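Local coordinates for protein putative hydrolase (Acinetobacter sp. NBRC 100985, PDB 4XUK) that probably hydrolyses organophosphate triesters and lactones at a two-zinc centre held in a metallo-beta-lactamase fold, at residues Q2-Y7 and L88-A93; T23-P28 and G53-I58; N29-I34 and P230-E235; I72-A77 and C115-D120. The protein carries 2 engineered substitutions. All coordinates share one frame; numbering follows the deposited sequence.

Contact 1 of 4, residues Q2-Y7 and L88-A93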
loop_
_atom_site.group_PDB
_atom_site.type_symbol
_atom_site.label_atom_id
_atom_site.label_comp_id
_atom_site.label_asym_id
_atom_site.label_seq_id
_atom_site.Cartn_x
_atom_site.Cartn_y
_atom_site.Cartn_z
ATOM N N GLN A 2 -14.875 4.511 -1.889
ATOM C CA GLN A 2 -13.433 4.385 -1.605
ATOM C C GLN A 2 -12.997 5.001 -0.276
ATOM O O GLN A 2 -13.531 6.028 0.153
ATOM C CB GLN A 2 -12.597 4.939 -2.762
ATOM C CG GLN A 2 -11.073 4.810 -2.599
ATOM C CD GLN A 2 -10.603 3.358 -2.559
ATOM O OE1 GLN A 2 -10.780 2.666 -1.557
ATOM N NE2 GLN A 2 -10.017 2.890 -3.659
ATOM N N VAL A 3 -12.046 4.351 0.389
ATOM C CA VAL A 3 -11.510 4.875 1.640
ATOM C C VAL A 3 -10.922 6.285 1.438
ATOM O O VAL A 3 -10.462 6.637 0.341
ATOM C CB VAL A 3 -10.481 3.879 2.283
ATOM C CG1 VAL A 3 -9.176 3.817 1.489
ATOM C CG2 VAL A 3 -10.200 4.241 3.740
ATOM N N ALA A 4 -10.976 7.106 2.482
ATOM C CA ALA A 4 -10.365 8.431 2.430
ATOM C C ALA A 4 -8.858 8.299 2.253
ATOM O O ALA A 4 -8.234 7.341 2.741
ATOM C CB ALA A 4 -10.694 9.224 3.682
ATOM N N GLY A 5 -8.273 9.264 1.559
ATOM C CA GLY A 5 -6.853 9.231 1.271
ATOM C C GLY A 5 -6.010 9.871 2.356
ATOM O O GLY A 5 -5.356 10.894 2.131
ATOM N N TYR A 6 -6.026 9.281 3.545
ATOM C CA TYR A 6 -5.041 9.664 4.547
ATOM C C TYR A 6 -4.518 8.392 5.176
ATOM O O TYR A 6 -5.196 7.360 5.151
ATOM C CB TYR A 6 -5.625 10.612 5.607
ATOM C CG TYR A 6 -6.680 9.996 6.486
ATOM C CD1 TYR A 6 -8.019 10.034 6.116
ATOM C CD2 TYR A 6 -6.345 9.395 7.698
ATOM C CE1 TYR A 6 -9.001 9.480 6.916
ATOM C CE2 TYR A 6 -7.321 8.840 8.512
ATOM C CZ TYR A 6 -8.646 8.886 8.111
ATOM O OH TYR A 6 -9.640 8.337 8.897
ATOM N N TYR A 7 -3.310 8.460 5.720
ATOM C CA TYR A 7 -2.719 7.323 6.403
ATOM C C TYR A 7 -1.808 7.848 7.492
ATOM O O TYR A 7 -1.080 8.824 7.277
ATOM C CB TYR A 7 -1.924 6.435 5.432
ATOM C CG TYR A 7 -1.274 5.277 6.163
ATOM C CD1 TYR A 7 -1.990 4.119 6.439
ATOM C CD2 TYR A 7 0.035 5.367 6.624
ATOM C CE1 TYR A 7 -1.409 3.063 7.131
ATOM C CE2 TYR A 7 0.618 4.328 7.319
ATOM C CZ TYR A 7 -0.111 3.180 7.562
ATOM O OH TYR A 7 0.459 2.144 8.258
ATOM N N LEU A 88 -6.686 18.969 1.161
ATOM C CA LEU A 88 -7.361 19.590 2.316
ATOM C C LEU A 88 -8.509 18.729 2.839
ATOM O O LEU A 88 -8.713 18.616 4.057
ATOM C CB LEU A 88 -7.859 21.007 1.988
ATOM C CG LEU A 88 -8.489 21.800 3.143
ATOM C CD1 LEU A 88 -7.582 21.825 4.378
ATOM C CD2 LEU A 88 -8.836 23.229 2.700
ATOM N N SER A 89 -9.249 18.118 1.923
ATOM C CA SER A 89 -10.365 17.269 2.310
ATOM C C SER A 89 -9.879 16.077 3.115
ATOM O O SER A 89 -10.518 15.687 4.078
ATOM C CB SER A 89 -11.127 16.771 1.082
ATOM O OG SER A 89 -12.038 15.775 1.494
ATOM N N ASN A 90 -8.730 15.520 2.734
ATOM C CA ASN A 90 -8.167 14.387 3.470
ATOM C C ASN A 90 -7.516 14.793 4.797
ATOM O O ASN A 90 -7.502 14.008 5.749
ATOM C CB ASN A 90 -7.198 13.590 2.578
ATOM C CG ASN A 90 -7.925 12.748 1.528
ATOM O OD1 ASN A 90 -8.949 12.120 1.819
ATOM N ND2 ASN A 90 -7.405 12.743 0.297
ATOM N N LEU A 91 -6.979 16.013 4.861
ATOM C CA LEU A 91 -6.489 16.555 6.128
ATOM C C LEU A 91 -7.622 16.581 7.154
ATOM O O LEU A 91 -7.459 16.135 8.304
ATOM C CB LEU A 91 -5.921 17.959 5.912
ATOM C CG LEU A 91 -5.240 18.675 7.073
ATOM C CD1 LEU A 91 -4.147 19.585 6.539
ATOM C CD2 LEU A 91 -6.263 19.488 7.853
ATOM N N LYS A 92 -8.777 17.085 6.726
ATOM C CA LYS A 92 -9.956 17.145 7.594
ATOM C C LYS A 92 -10.499 15.750 7.909
ATOM O O LYS A 92 -10.930 15.475 9.024
ATOM C CB LYS A 92 -11.036 18.027 6.954
ATOM C CG LYS A 92 -10.623 19.504 6.842
ATOM C CD LYS A 92 -11.530 20.283 5.869
ATOM C CE LYS A 92 -11.104 21.744 5.791
ATOM N NZ LYS A 92 -11.915 22.562 4.831
ATOM N N ALA A 93 -10.445 14.855 6.934
ATOM C CA ALA A 93 -10.924 13.494 7.151
ATOM C C ALA A 93 -10.040 12.766 8.159
ATOM O O ALA A 93 -10.516 11.901 8.911
ATOM C CB ALA A 93 -10.975 12.734 5.824
HETATM O O HOH W 1 -8.881 10.737 -1.284
#
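Gly5 and Asn90 supply the polar part of this contact. The amide N of Gly5 donates to Asn90 OD1 at 2.9 Å, a bent bond whose donor stands 61° out of the plane of the side-chain amide. CG of Asn90 lies anti to its own carbonyl carbon (chi1 -74°), pointing the group from the helix at the loop. Its other end is gripped too: ND2 donates to a water 2.9 Å away, which also receives a weak bond from Gly5 N, and to Leu20 O. Asparagine suits the place because one short, buried amide offers both an acceptor and a donor. Gly5, the centre of an inverse gamma turn, suits its own because it brings no side-chain carbon up against ND2.

In the fold, helix 87-93 here meets the loop leading into strand 6-11, an edge strand of the N-terminal sheet, and Gly5 already pairs through its backbone with Leu20 of the neighbouring strand 14-26. Gln2 and Val3 continue from there to the second subunit.

The apolar part is small. Ala4 CB meets Ala93 CB at 4.1 Å, both methyls being short enough for loop and helix to approach. Tyr6 swings its ring past Ala93, with CE1 3.5 Å from Ala93 O and 4.0 Å from Ala93 CB; the carbonyl approaches the ring obliquely. Val3 of the second subunit also packs on Tyr6.

Contact 2 of 4, residues T23-P28 and G53-I58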
loop_
_atom_site.group_PDB
_atom_site.type_symbol
_atom_site.label_atom_id
_atom_site.label_comp_id
_atom_site.label_asym_id
_atom_site.label_seq_id
_atom_site.Cartn_x
_atom_site.Cartn_y
_atom_site.Cartn_z
ATOM N N THR A 23 -4.641 11.437 -8.441
ATOM C CA THR A 23 -3.840 10.496 -9.209
ATOM C C THR A 23 -3.766 10.936 -10.667
ATOM O O THR A 23 -4.799 11.184 -11.296
ATOM C CB THR A 23 -4.456 9.095 -9.148
ATOM O OG1 THR A 23 -4.647 8.714 -7.780
ATOM C CG2 THR A 23 -3.544 8.090 -9.813
ATOM N N ASN A 24 -2.571 11.036 -11.204
ATOM C CA ASN A 24 -2.420 11.248 -12.620
ATOM C C ASN A 24 -2.098 10.009 -13.413
ATOM O O ASN A 24 -1.619 9.069 -12.879
ATOM C CB ASN A 24 -1.373 12.269 -12.934
ATOM C CG ASN A 24 -1.765 13.649 -12.520
ATOM O OD1 ASN A 24 -2.896 13.986 -12.357
ATOM N ND2 ASN A 24 -0.794 14.435 -12.336
ATOM N N PHE A 25 -2.326 10.073 -14.718
ATOM C CA PHE A 25 -1.910 8.992 -15.610
ATOM C C PHE A 25 -1.086 9.578 -16.751
ATOM O O PHE A 25 -1.633 10.015 -17.762
ATOM C CB PHE A 25 -3.129 8.228 -16.137
ATOM C CG PHE A 25 -3.895 7.507 -15.063
ATOM C CD1 PHE A 25 -4.876 8.163 -14.337
ATOM C CD2 PHE A 25 -3.623 6.178 -14.773
ATOM C CE1 PHE A 25 -5.569 7.510 -13.337
ATOM C CE2 PHE A 25 -4.320 5.515 -13.776
ATOM C CZ PHE A 25 -5.296 6.190 -13.055
ATOM N N MET A 26 0.230 9.608 -16.577
ATOM C CA MET A 26 1.092 10.312 -17.521
ATOM C C MET A 26 1.576 9.439 -18.677
ATOM O O MET A 26 1.576 8.209 -18.592
ATOM C CB MET A 26 2.269 10.971 -16.795
ATOM C CG MET A 26 3.187 10.023 -16.065
ATOM S SD MET A 26 4.449 10.886 -15.075
ATOM C CE MET A 26 5.225 9.464 -14.293
ATOM N N SER A 27 1.962 10.078 -19.774
ATOM C CA SER A 27 2.468 9.343 -20.928
ATOM C C SER A 27 3.779 8.643 -20.593
ATOM O O SER A 27 4.647 9.236 -19.975
ATOM C CB SER A 27 2.704 10.305 -22.096
ATOM O OG SER A 27 3.222 9.602 -23.209
ATOM N N PRO A 28 3.944 7.380 -21.023
ATOM C CA PRO A 28 5.263 6.743 -20.883
ATOM C C PRO A 28 6.341 7.502 -21.659
ATOM O O PRO A 28 7.531 7.357 -21.357
ATOM C CB PRO A 28 5.054 5.351 -21.504
ATOM C CG PRO A 28 3.860 5.503 -22.412
ATOM C CD PRO A 28 2.973 6.506 -21.704
ATOM N N GLY A 53 -2.253 5.202 -19.071
ATOM C CA GLY A 53 -1.029 5.935 -18.784
ATOM C C GLY A 53 -0.322 5.397 -17.553
ATOM O O GLY A 53 -0.755 4.408 -16.959
ATOM N N VAL A 54 0.770 6.046 -17.162
ATOM C CA VAL A 54 1.535 5.599 -16.003
ATOM C C VAL A 54 0.937 6.222 -14.741
ATOM O O VAL A 54 1.039 7.435 -14.527
ATOM C CB VAL A 54 3.013 5.980 -16.150
ATOM C CG1 VAL A 54 3.804 5.492 -14.965
ATOM C CG2 VAL A 54 3.584 5.401 -17.463
ATOM N N GLN A 55 0.288 5.400 -13.922
ATOM C CA GLN A 55 -0.394 5.899 -12.727
ATOM C C GLN A 55 0.612 6.537 -11.782
ATOM O O GLN A 55 1.644 5.931 -11.480
ATOM C CB GLN A 55 -1.125 4.754 -12.022
ATOM C CG GLN A 55 -2.027 5.213 -10.873
ATOM C CD GLN A 55 -2.797 4.067 -10.237
ATOM O OE1 GLN A 55 -2.938 2.992 -10.822
ATOM N NE2 GLN A 55 -3.296 4.292 -9.033
ATOM N N THR A 56 0.321 7.759 -11.330
ATOM C CA THR A 56 1.257 8.502 -10.501
ATOM C C THR A 56 0.491 9.268 -9.437
ATOM O O THR A 56 -0.329 10.131 -9.756
ATOM C CB THR A 56 2.067 9.483 -11.357
ATOM O OG1 THR A 56 2.729 8.747 -12.393
ATOM C CG2 THR A 56 3.102 10.229 -10.509
ATOM N N SER A 57 0.741 8.929 -8.175
ATOM C CA SER A 57 0.100 9.631 -7.068
ATOM C C SER A 57 0.661 11.046 -6.941
ATOM O O SER A 57 1.789 11.330 -7.369
ATOM C CB SER A 57 0.309 8.879 -5.755
ATOM O OG SER A 57 -0.271 7.591 -5.782
ATOM N N ILE A 58 -0.146 11.924 -6.354
ATOM C CA ILE A 58 0.321 13.219 -5.915
ATOM C C ILE A 58 -0.040 13.277 -4.437
ATOM O O ILE A 58 -1.220 13.254 -4.086
ATOM C CB ILE A 58 -0.355 14.388 -6.671
ATOM C CG1 ILE A 58 -0.099 14.304 -8.175
ATOM C CG2 ILE A 58 0.186 15.730 -6.149
ATOM C CD1 ILE A 58 -1.085 13.415 -8.919
HETATM O O HOH W 2 -2.803 7.225 -6.362
#
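The ring of Phe25 lies side by side with the chain of Gln55, pointing the same way, with the ring and amide planes 40° apart. Gly53 O sits at the ring edge, near its plane and 4.0 Å from Phe25 CD2, while Gln55 CG comes up obliquely to within 3.7 Å of Phe25 CE2. Lys52 adds a cation-pi contact to the ring. The other flat group, the amide of Asn24, carries the CD1 methyl of Ile58 over one face, 3.6 Å from Asn24 ND2, and its OD1 is hydrogen-bonded to His83.

These groups decorate two antiparallel neighbours, strands 14-26 and 54-64, in the N-terminal sheet of the metallo-beta-lactamase fold. Asn24 with Thr56 and Met26 with Val54 are hydrogen-bonded pairs, and the bond from Val54 N to Met26 O is short and nearly straight (2.7 Å, 178°). Gly53 leads into the strand with backbone angles suited to glycine.

On the face of Thr23, Phe25 and Gln55, the extended glutamine chain brings CG within 3.4 Å of Thr23 CG2. A water joins Thr23 OG1 and Ser57 OG; Asp291 of the second subunit is also hydrogen-bonded to Thr23 OG1. The backbone O of Ser57 is hydrogen-bonded to ND1 of the zinc ligand His265.

On the face of Asn24 and Met26, the methionine leaves with CG between backbone N and carbonyl carbon (chi1 61°). Its flexible, extended chain crosses Thr56 at about a right angle, and CE reaches 3.2 Å from Thr56 OG1.

Contact 3 of 4, residues N29-I34 and P230-E235; sequences NLFKDI and PETAIE
A single backbone bridge, Phe31 with Ile234, joins two loops: the one between strand 14-26 and helix 36-45, and the one between helices 225-228 and 240-257. Two hydrogen bonds flank it. Glu235 N donates to Leu30 O at 2.9 Å, in the plane of that carbonyl, and Lys32 N donates almost straight to Ala233 O at 3.0 Å. Leu30 O also takes a CA-H contact from Ile234. Beyond the bridge, a water spans Lys32 O (2.8 Å from it) and Ala233 N.

Thr232 serves by both branches. Its CG2 methyl packs against both Phe31 CB (3.9 Å) and Ile34 CG2 (3.7 Å), while OG1 is hydrogen-bonded to Arg229 O; a small residue with one polar and one apolar arm fits this buried stretch of loop. Leu30 crosses Glu235 at about a right angle, laying CD2 against its CB.

The bent chain of Lys32 also crosses Glu235 at about a right angle, and the methylene CD, not the amine, lies 3.2 Å from Glu235 OE1. Lys32 NZ is 5.1 Å from OE1, so any attraction is probably long-range. Long, charged chains suit this outer side, whereas Phe31 and Ile234 are turned inward, Ile234 to within about 8 Å of a zinc ion. Joining of connecting loops around the metal site in this way is consistent with the metallo-beta-lactamase fold, in which loops after the strands surround the metals.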
loop_
_atom_site.group_PDB
_atom_site.type_symbol
_atom_site.label_atom_id
_atom_site.label_comp_id
_atom_site.label_asym_id
_atom_site.label_seq_id
_atom_site.Cartn_x
_atom_site.Cartn_y
_atom_site.Cartn_z
ATOM N N ASN A 29 5.934 8.306 -22.640
ATOM C CA ASN A 29 6.891 9.114 -23.394
ATOM C C ASN A 29 7.577 10.196 -22.558
ATOM O O ASN A 29 8.559 10.787 -22.998
ATOM C CB ASN A 29 6.219 9.770 -24.604
ATOM C CG ASN A 29 5.802 8.761 -25.657
ATOM O OD1 ASN A 29 4.630 8.689 -26.038
ATOM N ND2 ASN A 29 6.761 7.974 -26.132
ATOM N N LEU A 30 7.057 10.479 -21.367
ATOM C CA LEU A 30 7.683 11.489 -20.514
ATOM C C LEU A 30 9.020 11.004 -19.955
ATOM O O LEU A 30 9.854 11.811 -19.540
ATOM C CB LEU A 30 6.738 11.925 -19.392
ATOM C CG LEU A 30 5.454 12.625 -19.832
ATOM C CD1 LEU A 30 4.584 12.957 -18.630
ATOM C CD2 LEU A 30 5.750 13.891 -20.634
ATOM N N PHE A 31 9.233 9.689 -19.952
ATOM C CA PHE A 31 10.523 9.153 -19.533
ATOM C C PHE A 31 11.537 9.400 -20.643
ATOM O O PHE A 31 11.298 9.047 -21.797
ATOM C CB PHE A 31 10.412 7.670 -19.183
ATOM C CG PHE A 31 9.583 7.404 -17.945
ATOM C CD1 PHE A 31 10.022 7.826 -16.695
ATOM C CD2 PHE A 31 8.366 6.747 -18.036
ATOM C CE1 PHE A 31 9.254 7.591 -15.555
ATOM C CE2 PHE A 31 7.600 6.507 -16.910
ATOM C CZ PHE A 31 8.043 6.924 -15.667
ATOM N N LYS A 32 12.660 9.981 -20.301
ATOM C CA LYS A 32 13.617 10.496 -21.259
ATOM C C LYS A 32 14.784 9.587 -21.521
ATOM O O LYS A 32 15.255 8.926 -20.654
ATOM C CB LYS A 32 14.159 11.848 -20.785
ATOM C CG LYS A 32 13.253 13.041 -20.986
ATOM C CD LYS A 32 13.988 14.204 -21.638
ATOM C CE LYS A 32 15.060 14.829 -20.769
ATOM N NZ LYS A 32 16.437 14.578 -21.246
ATOM N N ASP A 33 15.238 9.584 -22.758
ATOM C CA ASP A 33 16.439 8.879 -23.149
ATOM C C ASP A 33 16.475 7.425 -22.681
ATOM O O ASP A 33 17.428 6.950 -22.149
ATOM C CB ASP A 33 17.640 9.601 -22.617
ATOM C CG ASP A 33 17.907 10.835 -23.313
ATOM O OD1 ASP A 33 17.138 11.309 -24.110
ATOM O OD2 ASP A 33 18.937 11.342 -23.060
ATOM N N ILE A 34 15.383 6.757 -22.873
ATOM C CA ILE A 34 15.286 5.327 -22.638
ATOM C C ILE A 34 14.352 4.811 -23.714
ATOM O O ILE A 34 13.339 5.442 -24.005
ATOM C CB ILE A 34 14.805 5.015 -21.183
ATOM C CG1 ILE A 34 14.677 3.506 -20.946
ATOM C CG2 ILE A 34 13.515 5.758 -20.855
ATOM C CD1 ILE A 34 14.811 3.099 -19.471
ATOM N N PRO A 230 17.481 4.051 -12.450
ATOM C CA PRO A 230 17.475 5.360 -11.786
ATOM C C PRO A 230 18.085 6.492 -12.623
ATOM O O PRO A 230 17.843 7.655 -12.315
ATOM C CB PRO A 230 18.318 5.123 -10.525
ATOM C CG PRO A 230 19.165 3.946 -10.830
ATOM C CD PRO A 230 18.322 3.075 -11.729
ATOM N N GLU A 231 18.832 6.173 -13.656
ATOM C CA GLU A 231 19.404 7.154 -14.578
ATOM C C GLU A 231 18.397 7.788 -15.524
ATOM O O GLU A 231 18.704 8.665 -16.218
ATOM C CB GLU A 231 20.565 6.538 -15.329
ATOM C CG GLU A 231 20.136 5.470 -16.283
ATOM C CD GLU A 231 20.165 4.043 -15.722
ATOM O OE1 GLU A 231 20.497 3.162 -16.513
ATOM O OE2 GLU A 231 19.843 3.790 -14.559
ATOM N N THR A 232 17.164 7.349 -15.459
ATOM C CA THR A 232 16.112 7.830 -16.353
ATOM C C THR A 232 15.522 9.169 -15.905
ATOM O O THR A 232 14.876 9.254 -14.863
ATOM C CB THR A 232 14.955 6.805 -16.419
ATOM O OG1 THR A 232 15.476 5.503 -16.731
ATOM C CG2 THR A 232 13.918 7.216 -17.459
ATOM N N ALA A 233 15.720 10.217 -16.695
ATOM C CA ALA A 233 15.116 11.505 -16.377
ATOM C C ALA A 233 13.641 11.539 -16.793
ATOM O O ALA A 233 13.145 10.623 -17.462
ATOM C CB ALA A 233 15.893 12.631 -17.039
ATOM N N ILE A 234 12.933 12.589 -16.393
ATOM C CA ILE A 234 11.561 12.775 -16.850
ATOM C C ILE A 234 11.431 14.176 -17.429
ATOM O O ILE A 234 12.187 15.079 -17.046
ATOM C CB ILE A 234 10.538 12.522 -15.709
ATOM C CG1 ILE A 234 9.118 12.411 -16.274
ATOM C CG2 ILE A 234 10.666 13.588 -14.618
ATOM C CD1 ILE A 234 8.123 11.802 -15.305
ATOM N N GLU A 235 10.498 14.353 -18.361
ATOM C CA GLU A 235 10.323 15.627 -19.061
ATOM C C GLU A 235 9.992 16.809 -18.133
ATOM O O GLU A 235 10.221 17.967 -18.496
ATOM C CB GLU A 235 9.242 15.493 -20.141
ATOM C CG GLU A 235 9.500 16.348 -21.374
ATOM C CD GLU A 235 10.730 15.891 -22.144
ATOM O OE1 GLU A 235 11.811 16.490 -21.956
ATOM O OE2 GLU A 235 10.619 14.930 -22.941
HETATM O O HOH W 3 17.375 9.785 -19.025
#

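Contact 4 of 4, residues I72-A77 and C115-D120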
loop_
_atom_site.group_PDB
_atom_site.type_symbol
_atom_site.label_atom_id
_atom_site.label_comp_id
_atom_site.label_asym_id
_atom_site.label_seq_id
_atom_site.Cartn_x
_atom_site.Cartn_y
_atom_site.Cartn_z
ATOM N N ILE A 72 4.043 19.459 4.535
ATOM C CA ILE A 72 5.137 19.399 3.565
ATOM C C ILE A 72 4.584 19.153 2.165
ATOM O O ILE A 72 4.190 18.030 1.817
ATOM C CB ILE A 72 6.192 18.369 4.007
ATOM C CG1 ILE A 72 6.633 18.703 5.440
ATOM C CG2 ILE A 72 7.388 18.374 3.070
ATOM C CD1 ILE A 72 7.611 17.738 6.064
ATOM N N ASP A 73 4.557 20.233 1.377
ATOM C CA ASP A 73 3.777 20.326 0.129
ATOM C C ASP A 73 2.264 20.290 0.405
ATOM O O ASP A 73 1.845 19.995 1.520
ATOM C CB ASP A 73 4.240 19.298 -0.924
ATOM C CG ASP A 73 5.647 19.585 -1.416
ATOM O OD1 ASP A 73 6.112 20.739 -1.219
ATOM O OD2 ASP A 73 6.299 18.670 -1.971
ATOM N N SER A 74 1.438 20.612 -0.592
ATOM C CA SER A 74 0.011 20.831 -0.309
ATOM C C SER A 74 -0.922 20.390 -1.423
ATOM O O SER A 74 -2.140 20.626 -1.356
ATOM C CB SER A 74 -0.244 22.308 -0.042
ATOM O OG SER A 74 0.038 23.069 -1.221
ATOM N N GLY A 75 -0.368 19.775 -2.462
ATOM C CA GLY A 75 -1.191 19.369 -3.587
ATOM C C GLY A 75 -1.479 20.546 -4.501
ATOM O O GLY A 75 -0.908 21.629 -4.326
ATOM N N ALA A 76 -2.386 20.344 -5.455
ATOM C CA ALA A 76 -2.536 21.250 -6.592
ATOM C C ALA A 76 -3.734 22.183 -6.514
ATOM O O ALA A 76 -3.920 23.013 -7.405
ATOM C CB ALA A 76 -2.611 20.450 -7.877
ATOM N N ALA A 77 -4.545 22.044 -5.468
ATOM C CA ALA A 77 -5.842 22.723 -5.415
ATOM C C ALA A 77 -6.543 22.560 -6.768
ATOM O O ALA A 77 -6.664 21.445 -7.257
ATOM C CB ALA A 77 -5.677 24.185 -5.052
ATOM N N CYS A 115 0.105 25.112 -4.977
ATOM C CA CYS A 115 -1.246 25.680 -5.147
ATOM C C CYS A 115 -2.203 25.326 -4.004
ATOM O O CYS A 115 -3.074 26.124 -3.636
ATOM C CB CYS A 115 -1.857 25.282 -6.495
ATOM S SG CYS A 115 -1.267 26.272 -7.890
ATOM N N GLY A 116 -2.020 24.145 -3.419
ATOM C CA GLY A 116 -2.852 23.719 -2.301
ATOM C C GLY A 116 -2.807 24.582 -1.051
ATOM O O GLY A 116 -3.596 24.351 -0.128
ATOM N N ILE A 117 -1.905 25.563 -0.987
ATOM C CA ILE A 117 -1.902 26.448 0.179
ATOM C C ILE A 117 -3.071 27.434 0.169
ATOM O O ILE A 117 -3.395 28.030 1.204
ATOM C CB ILE A 117 -0.553 27.212 0.385
ATOM C CG1 ILE A 117 -0.295 28.237 -0.737
ATOM C CG2 ILE A 117 0.609 26.221 0.505
ATOM C CD1 ILE A 117 1.044 28.993 -0.595
ATOM N N SER A 118 -3.712 27.586 -0.987
ATOM C CA SER A 118 -4.814 28.528 -1.138
ATOM C C SER A 118 -5.934 27.907 -1.964
ATOM O O SER A 118 -5.721 26.914 -2.661
ATOM C CB SER A 118 -4.324 29.809 -1.832
ATOM O OG SER A 118 -3.316 30.452 -1.071
ATOM N N LYS A 119 -7.123 28.501 -1.890
ATOM C CA LYS A 119 -8.246 28.073 -2.728
ATOM C C LYS A 119 -9.147 29.267 -2.950
ATOM O O LYS A 119 -9.424 29.999 -2.009
ATOM C CB LYS A 119 -9.049 26.966 -2.043
ATOM C CG LYS A 119 -10.169 26.390 -2.917
ATOM C CD LYS A 119 -9.617 25.502 -4.036
ATOM C CE LYS A 119 -10.771 24.946 -4.890
ATOM N NZ LYS A 119 -10.380 23.761 -5.705
ATOM N N ASP A 120 -9.601 29.461 -4.186
ATOM C CA ASP A 120 -10.402 30.636 -4.541
ATOM C C ASP A 120 -9.656 31.916 -4.162
ATOM O O ASP A 120 -10.278 32.918 -3.806
ATOM C CB ASP A 120 -11.776 30.609 -3.837
ATOM C CG ASP A 120 -12.751 29.607 -4.453
ATOM O OD1 ASP A 120 -12.326 28.722 -5.226
ATOM O OD2 ASP A 120 -13.960 29.706 -4.151
HETATM O O HOH W 4 -3.996 21.778 0.736
#
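Ser74 and Gly116 meet where the loop after strand 69-72 passes the segment just after the zinc-binding HxHxDH motif of the metallo-beta-lactamase superfamily. Asp73, the residue before Ser74, is hydrogen-bonded through OD2 to ND1 of the zinc ligand His113, a second-shell tie. Ser74 turns OG between its backbone N and carbonyl carbon (chi1 64°), where it is hydrogen-bonded to His113 O and lies 3.2 Å from Gly116 CA. Ser74 O takes a nearly linear CA-H contact from that same CA (3.3 Å, 175° at the hydrogen), and a water ties Ser74 O to Gly116 O. Gly116 suits the place because only bare backbone can lie so close. Gly75, itself in a conformation natural to glycine, receives Gly116 N on its carbonyl O at 2.9 Å, the donor standing well above the carbonyl plane. Ala76 places its O 3.2 Å from Cys115 CB, while its N is hydrogen-bonded to Asp21. Cys115 is tied further by the disulfide to Cys79. Lys119 reaches back beside Ala77 to hydrogen-bond Ser78. Ala77 is small enough to press its methyl against two backbone oxygens, with CB 3.5 Å from Cys115 O and 3.6 Å from Ser118 O.

How the contacts relate
Contacts 2, 3 and 4 are buried, whereas contact 1, about 18 Å from the chain centre, is only partly so. Contacts 1 and 2 involve neighbouring strands of one sheet and both touch the second subunit; contacts 3 and 4 touch no other chain and lie on opposite sides of the chain's centre. Regular strand pairing rules contact 2 alone: contact 3 has one backbone bridge between loops, contact 4 is mostly backbone with small side chains, beside a disulfide, and contact 1 rests on one asparagine amide, two alanine methyls and a tyrosine ring. Contacts 2 and 3 pack directly, Met26 SD lying 3.8 Å from Ile234 CD1. Contacts 2, 3 and 4 all come near the zinc site.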